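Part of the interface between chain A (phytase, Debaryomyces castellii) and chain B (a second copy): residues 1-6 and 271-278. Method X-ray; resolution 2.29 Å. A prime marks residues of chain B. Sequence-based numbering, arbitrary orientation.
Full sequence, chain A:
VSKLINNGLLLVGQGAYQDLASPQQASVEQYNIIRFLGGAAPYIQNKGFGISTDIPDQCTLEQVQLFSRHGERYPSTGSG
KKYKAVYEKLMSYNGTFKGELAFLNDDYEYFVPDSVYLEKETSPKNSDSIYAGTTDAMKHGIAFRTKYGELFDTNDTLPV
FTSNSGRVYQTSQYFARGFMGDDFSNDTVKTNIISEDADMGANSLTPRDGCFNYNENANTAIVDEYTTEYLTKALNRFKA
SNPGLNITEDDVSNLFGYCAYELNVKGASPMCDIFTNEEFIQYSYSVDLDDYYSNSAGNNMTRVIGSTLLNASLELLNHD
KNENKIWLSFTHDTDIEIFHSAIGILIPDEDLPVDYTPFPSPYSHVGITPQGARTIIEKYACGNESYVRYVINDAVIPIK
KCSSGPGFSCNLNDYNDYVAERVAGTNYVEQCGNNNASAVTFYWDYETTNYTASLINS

Chain A, residues 1-6: VSKLIN
Chain B, residues 271-278: MCDIFTNE

No direct hydrogen bond joins the two stretches; their polar link runs through two ordered waters, both bound to Ser2. The first lies 2.5 Å from Ser2 OG, 2.6 Å from Cys272′ O and 2.7 Å from Phe275′ O, and so ties one serine hydroxyl to two carbonyls of the partner backbone. The second accepts from Ser2 N at 2.8 Å and donates to Asp273′ O at 2.7 Å.

The register is set where Ser2 CA and Asp273′ CA come within 5.1 Å. Chain A has no regular helix or strand here. Ser2 is extended (phi/psi -55/139°) and opens a type I turn through Lys3 (-70/-11°) and Leu4 (-75/-11°) to Ile5 (-108/128°), closed by Ile5 N to Ser2 O at 3.0 Å. The t rotamer of Ser2 (chi1 177°) brings OG back over the turn, where it accepts from Leu4 N at 3.0 Å with an N-H...O angle of 158°. A small hydroxyl side chain suits this position: it braces its own turn and binds the first water. Ser2 CB lies 3.2 Å from Asp273′ O.

In chain B, residues 271-273 lie in a 3-10 segment that begins earlier in the chain (phi/psi near -72/-27, -63/-20 and -84/-1°), with a weak Ile274′ N to Met271′ O bond of 3.4 Å. Phe275′ (-112/151°) and Thr276′ (-85/159°) are extended, and Thr276′, chi1 63° (p), N-caps the helix that begins with Asn277′. Ile274′, Phe275′ and Thr276′ all point their CB atoms away from chain A.

The contact buries 278 Å² in total, and Asp273′ contributes the largest share, 72 Å². Its CB points sideways, and chi1 of -55° (m) with chi2 of -28° lays the carboxylate along the turn. Leu4 CB lies 3.4 Å from Asp273′ OD1, and Ile5 CD1 3.7 Å from Asp273′ CG; these are packing contacts, while OD2 is hydrogen-bonded elsewhere in the structure.

Leu4 and Ile5 both direct CB toward chain B. Leu4 (chi1 -69°, chi2 180°; mt) places CD1 3.7 Å from Cys272′ CB, the apolar side-chain contact of the pair, beside a cysteine (chi1 -68°, m) whose covalent partner lies elsewhere. Ile5 is also mt (-71°, 162°). Lys3 leaves sideways with chi1 off-well at -20°, and its aliphatic CG packs 3.4 Å from Asn277′ OD1; NZ bonds elsewhere. Asn277′ (-73°, 34°) likewise starts sideways, but its end comes nearer to chain A. Val1 and Asn6 make no contact.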

# COMPACT_ATOMS: atom_id res chain seq x y z
N VAL A 1 -18.26 7.44 14.22
CA VAL A 1 -18.32 7.06 12.76
C VAL A 1 -17.35 5.91 12.36
O VAL A 1 -16.18 5.92 12.72
CB VAL A 1 -18.13 8.27 11.83
CG1 VAL A 1 -18.09 7.86 10.35
CG2 VAL A 1 -19.32 9.22 12.01
N SER A 2 -17.85 4.93 11.63
CA SER A 2 -17.03 3.78 11.30
C SER A 2 -15.70 4.15 10.63
O SER A 2 -15.64 4.99 9.75
CB SER A 2 -17.77 2.79 10.43
OG SER A 2 -16.90 1.73 10.10
N LYS A 3 -14.65 3.45 11.03
CA LYS A 3 -13.34 3.67 10.43
C LYS A 3 -13.32 3.16 9.01
O LYS A 3 -12.43 3.50 8.26
CB LYS A 3 -12.23 3.11 11.34
CG LYS A 3 -12.70 2.93 12.80
CD LYS A 3 -11.79 3.60 13.85
CE LYS A 3 -11.74 5.15 13.81
NZ LYS A 3 -10.46 5.80 13.21
N LEU A 4 -14.36 2.41 8.62
CA LEU A 4 -14.55 1.96 7.23
C LEU A 4 -15.04 3.06 6.30
O LEU A 4 -15.04 2.91 5.08
CB LEU A 4 -15.52 0.79 7.17
CG LEU A 4 -15.02 -0.53 7.76
CD1 LEU A 4 -16.06 -1.60 7.63
CD2 LEU A 4 -13.73 -0.97 7.11
N ILE A 5 -15.46 4.18 6.87
CA ILE A 5 -16.05 5.25 6.08
C ILE A 5 -15.06 6.39 6.01
O ILE A 5 -14.52 6.81 7.03
CB ILE A 5 -17.37 5.67 6.75
CG1 ILE A 5 -18.42 4.55 6.54
CG2 ILE A 5 -17.88 7.01 6.17
CD1 ILE A 5 -19.65 4.63 7.51
N ASN A 6 -14.77 6.85 4.81
CA ASN A 6 -13.90 8.01 4.65
C ASN A 6 -12.57 7.78 5.34
O ASN A 6 -12.04 8.65 6.03
CB ASN A 6 -14.56 9.28 5.24
CG ASN A 6 -15.76 9.70 4.45
OD1 ASN A 6 -15.81 9.51 3.25
ND2 ASN A 6 -16.74 10.27 5.12
N MET B 271 -23.51 -2.94 7.03
CA MET B 271 -23.77 -3.45 8.36
C MET B 271 -22.47 -3.52 9.15
O MET B 271 -22.48 -3.43 10.40
CB MET B 271 -24.41 -4.84 8.21
CG MET B 271 -25.07 -5.35 9.44
SD MET B 271 -26.47 -4.37 9.95
CE MET B 271 -27.79 -4.98 8.86
N CYS B 272 -21.34 -3.66 8.42
CA CYS B 272 -20.00 -3.57 9.03
C CYS B 272 -19.73 -2.19 9.63
O CYS B 272 -18.83 -2.05 10.49
CB CYS B 272 -18.90 -3.87 8.03
SG CYS B 272 -18.93 -5.58 7.52
N ASP B 273 -20.49 -1.19 9.17
CA ASP B 273 -20.22 0.19 9.64
C ASP B 273 -20.85 0.58 10.94
O ASP B 273 -20.65 1.69 11.39
CB ASP B 273 -20.68 1.19 8.61
CG ASP B 273 -20.07 0.94 7.31
OD1 ASP B 273 -18.94 0.38 7.30
OD2 ASP B 273 -20.64 1.23 6.26
N ILE B 274 -21.59 -0.33 11.54
CA ILE B 274 -22.40 0.06 12.72
C ILE B 274 -21.67 -0.22 14.02
O ILE B 274 -22.13 0.15 15.09
CB ILE B 274 -23.76 -0.66 12.68
CG1 ILE B 274 -23.59 -2.15 12.99
CG2 ILE B 274 -24.46 -0.42 11.32
CD1 ILE B 274 -24.93 -2.90 13.18
N PHE B 275 -20.51 -0.87 13.93
CA PHE B 275 -19.78 -1.24 15.16
C PHE B 275 -18.47 -0.48 15.31
O PHE B 275 -17.82 -0.10 14.31
CB PHE B 275 -19.54 -2.76 15.21
CG PHE B 275 -20.79 -3.56 15.35
CD1 PHE B 275 -21.62 -3.37 16.47
CD2 PHE B 275 -21.17 -4.47 14.38
CE1 PHE B 275 -22.78 -4.08 16.62
CE2 PHE B 275 -22.34 -5.20 14.52
CZ PHE B 275 -23.14 -5.01 15.65
N THR B 276 -18.09 -0.29 16.57
CA THR B 276 -16.79 0.27 16.90
C THR B 276 -15.78 -0.85 16.91
O THR B 276 -16.16 -2.00 17.09
CB THR B 276 -16.80 0.96 18.26
OG1 THR B 276 -17.08 0.00 19.29
CG2 THR B 276 -17.92 2.05 18.34
N ASN B 277 -14.49 -0.51 16.77
CA ASN B 277 -13.42 -1.50 16.89
C ASN B 277 -13.53 -2.28 18.19
O ASN B 277 -13.35 -3.49 18.24
CB ASN B 277 -12.05 -0.81 16.82
CG ASN B 277 -11.72 -0.34 15.44
OD1 ASN B 277 -12.61 0.06 14.68
ND2 ASN B 277 -10.44 -0.42 15.07
N GLU B 278 -13.85 -1.56 19.26
CA GLU B 278 -13.94 -2.16 20.57
C GLU B 278 -15.05 -3.24 20.62
O GLU B 278 -14.90 -4.23 21.29
CB GLU B 278 -14.07 -1.05 21.60
CG GLU B 278 -14.67 -1.47 22.92
CD GLU B 278 -14.56 -0.39 23.98
OE1 GLU B 278 -14.69 0.82 23.64
OE2 GLU B 278 -14.33 -0.77 25.15
O HOH W 1 -17.33 -0.21 11.65
O HOH W 2 -20.60 4.40 11.34